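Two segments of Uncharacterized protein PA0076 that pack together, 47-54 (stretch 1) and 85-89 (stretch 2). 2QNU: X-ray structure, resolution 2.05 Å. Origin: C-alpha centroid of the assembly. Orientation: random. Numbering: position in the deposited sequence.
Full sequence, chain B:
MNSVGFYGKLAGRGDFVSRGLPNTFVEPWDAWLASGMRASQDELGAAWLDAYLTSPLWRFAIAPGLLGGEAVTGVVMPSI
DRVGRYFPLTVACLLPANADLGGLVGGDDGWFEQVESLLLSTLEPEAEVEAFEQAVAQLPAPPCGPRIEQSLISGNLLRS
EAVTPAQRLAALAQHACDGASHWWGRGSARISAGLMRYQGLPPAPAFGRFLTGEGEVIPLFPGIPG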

# COMPACT_ATOMS: atom_id res chain seq x y z
N ALA B 47 25.67 -21.38 -15.47
CA ALA B 47 25.03 -21.41 -14.16
C ALA B 47 23.50 -21.42 -14.18
O ALA B 47 22.88 -21.58 -13.13
N TRP B 48 22.90 -21.25 -15.36
CA TRP B 48 21.44 -21.04 -15.45
C TRP B 48 20.65 -22.24 -14.93
O TRP B 48 19.68 -22.08 -14.13
N LEU B 49 21.01 -23.44 -15.40
CA LEU B 49 20.17 -24.62 -15.21
C LEU B 49 20.07 -25.06 -13.75
O LEU B 49 18.99 -25.37 -13.25
N ASP B 50 21.19 -24.94 -13.06
CA ASP B 50 21.26 -25.18 -11.62
C ASP B 50 20.41 -24.24 -10.81
O ASP B 50 19.71 -24.65 -9.86
N ALA B 51 20.50 -22.96 -11.17
CA ALA B 51 19.64 -21.93 -10.52
C ALA B 51 18.14 -22.17 -10.72
O ALA B 51 17.35 -22.13 -9.75
N TYR B 52 17.77 -22.39 -11.97
CA TYR B 52 16.40 -22.63 -12.41
C TYR B 52 15.76 -23.84 -11.68
O TYR B 52 14.64 -23.76 -11.13
N LEU B 53 16.48 -24.95 -11.72
CA LEU B 53 16.00 -26.25 -11.16
C LEU B 53 15.75 -26.20 -9.69
O LEU B 53 14.85 -26.90 -9.20
N THR B 54 16.51 -25.39 -8.96
CA THR B 54 16.32 -25.34 -7.53
C THR B 54 15.67 -24.07 -7.02
O THR B 54 15.76 -23.79 -5.81
N ARG B 85 12.72 -30.16 -22.58
CA ARG B 85 12.82 -28.71 -22.76
C ARG B 85 12.24 -27.99 -21.55
O ARG B 85 11.27 -28.47 -20.95
N TYR B 86 12.87 -26.87 -21.15
CA TYR B 86 12.51 -26.12 -19.93
C TYR B 86 11.49 -24.98 -20.14
O TYR B 86 11.68 -24.11 -20.97
N PHE B 87 10.39 -25.00 -19.37
CA PHE B 87 9.48 -23.88 -19.27
C PHE B 87 8.67 -23.98 -18.00
O PHE B 87 8.28 -25.08 -17.62
N PRO B 88 8.43 -22.84 -17.30
CA PRO B 88 7.63 -22.94 -16.07
C PRO B 88 6.23 -23.48 -16.26
O PRO B 88 5.70 -23.49 -17.34
N LEU B 89 5.65 -23.93 -15.17
CA LEU B 89 4.24 -24.35 -15.15
C LEU B 89 3.53 -23.41 -14.20
O LEU B 89 3.96 -23.18 -13.07

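A short helix can hold an irregular segment against itself without a single hydrogen bond crossing between them, provided that a few large side chains interlock. The packing of residues 47-54 against residues 85-89 in PA0076 illustrates the principle on a small scale, with 261 Å² buried over both sides and most of it supplied by two tyrosines, one from each stretch.

Tyr86 covers the most surface. Its CA-to-CB bond points toward the helix, and with chi1 in the m well (-59°) the ring lies among side chains from successive turns. Leu49, whose CA lies 9.1 Å from Tyr86 CA in the nearest backbone approach of the two stretches, leaves its backbone sideways, but its t,p rotamer carries the end of the side chain closer. There Leu49 CD1 sits over one face of the Tyr86 ring, 3.8 Å from the centroid and 24° off the normal, a CH-pi contact in which CD1 also comes within 3.4 Å of Tyr86 CZ. One turn further on, Leu53 makes a lighter contact, its CD1 4.0 Å from Tyr86 CE1; both its chi angles (-95° and 18°) lie between the usual wells. Trp48, with chi1 t, brings the edge of its indole to the base of the same tyrosine, CH2 lying 3.9 Å from Tyr86 CB. Its NE1 finds a hydrogen bond elsewhere in the structure, so burial costs this side chain no polar partner.

Tyr52 is the helix's main contribution. It too points toward the other stretch, and its t rotamer (chi1 176°) extends the ring past Tyr86 to reach the backbone beyond. The two tyrosine rings meet obliquely, with centroids 5.8 Å apart and planes at 77°; the closest approach is Tyr52 CE1 to Tyr86 CD1 at 3.6 Å. At the far end of the ring, Tyr52 OH lies 3.2 Å from Phe87 C and 3.4 Å from Pro88 N. Proximity here is not bonding: the proline nitrogen has no hydrogen to offer, and the angles to Phe87 N and O are poor. The hydroxyl is instead satisfied elsewhere in the structure.

Pro88 completes the contact with its ring, CG approaching the edge of the Tyr52 ring at 4.4 Å from CE2, while CD lies 3.8 Å from Tyr52 OH. Phe87, by contrast, directs its CA-to-CB bond away and meets Tyr52 through its backbone. The lesson is general: shape and apolar contact join the segments, while the buried polar groups of Trp48 and Tyr52 find their hydrogen bonds elsewhere.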

# COMPACT_ATOMS: atom_id res chain seq x y z
CB ALA B 47 25.52 -20.22 -13.34
CB TRP B 48 21.02 -20.76 -16.90
CG TRP B 48 19.54 -20.54 -16.98
CD1 TRP B 48 18.87 -19.37 -16.67
CD2 TRP B 48 18.53 -21.47 -17.35
NE1 TRP B 48 17.52 -19.55 -16.80
CE2 TRP B 48 17.27 -20.81 -17.23
CE3 TRP B 48 18.54 -22.79 -17.78
CZ2 TRP B 48 16.08 -21.44 -17.52
CZ3 TRP B 48 17.32 -23.42 -18.05
CH2 TRP B 48 16.12 -22.74 -17.93
CB LEU B 49 20.63 -25.74 -16.11
CG LEU B 49 19.87 -27.04 -15.97
CD1 LEU B 49 18.41 -26.92 -16.38
CD2 LEU B 49 20.59 -28.12 -16.78
CB ASP B 50 22.71 -25.04 -11.17
CG ASP B 50 23.63 -26.17 -11.73
OD1 ASP B 50 23.13 -27.12 -12.41
OD2 ASP B 50 24.87 -26.10 -11.52
CB ALA B 51 20.02 -20.54 -11.07
CB TYR B 52 16.37 -22.87 -13.91
CG TYR B 52 14.99 -23.24 -14.53
CD1 TYR B 52 14.71 -24.55 -14.97
CD2 TYR B 52 13.98 -22.27 -14.71
CE1 TYR B 52 13.48 -24.90 -15.56
CE2 TYR B 52 12.75 -22.61 -15.29
CZ TYR B 52 12.51 -23.92 -15.73
OH TYR B 52 11.34 -24.23 -16.33
CB LEU B 53 17.04 -27.29 -11.41
CG LEU B 53 16.90 -28.15 -12.64
CD1 LEU B 53 16.02 -27.70 -13.73
CD2 LEU B 53 18.30 -28.45 -13.12
CB THR B 54 17.66 -25.45 -6.83
OG1 THR B 54 18.49 -24.37 -7.29
CG2 THR B 54 18.32 -26.81 -7.14
CB ARG B 85 12.15 -28.33 -24.07
CG ARG B 85 12.71 -29.14 -25.24
CD ARG B 85 11.89 -29.08 -26.52
NE ARG B 85 10.50 -29.51 -26.34
CZ ARG B 85 9.63 -29.61 -27.33
NH1 ARG B 85 9.98 -29.38 -28.59
NH2 ARG B 85 8.38 -29.95 -27.07
CB TYR B 86 13.79 -25.59 -19.28
CG TYR B 86 14.72 -26.72 -18.93
CD1 TYR B 86 14.40 -27.56 -17.87
CD2 TYR B 86 15.87 -26.99 -19.70
CE1 TYR B 86 15.19 -28.61 -17.53
CE2 TYR B 86 16.68 -28.05 -19.38
CZ TYR B 86 16.33 -28.87 -18.28
OH TYR B 86 17.07 -29.95 -17.90
CB PHE B 87 8.51 -23.86 -20.45
CG PHE B 87 7.97 -22.53 -20.73
CD1 PHE B 87 8.74 -21.58 -21.43
CD2 PHE B 87 6.67 -22.17 -20.28
CE1 PHE B 87 8.21 -20.35 -21.70
CE2 PHE B 87 6.16 -20.94 -20.57
CZ PHE B 87 6.93 -20.02 -21.27
CB PRO B 88 7.57 -21.49 -15.59
CG PRO B 88 8.77 -20.89 -16.07
CD PRO B 88 9.02 -21.50 -17.45
CB LEU B 89 4.11 -25.77 -14.61
CG LEU B 89 2.69 -26.37 -14.43
CD1 LEU B 89 2.00 -26.50 -15.75
CD2 LEU B 89 2.84 -27.72 -13.82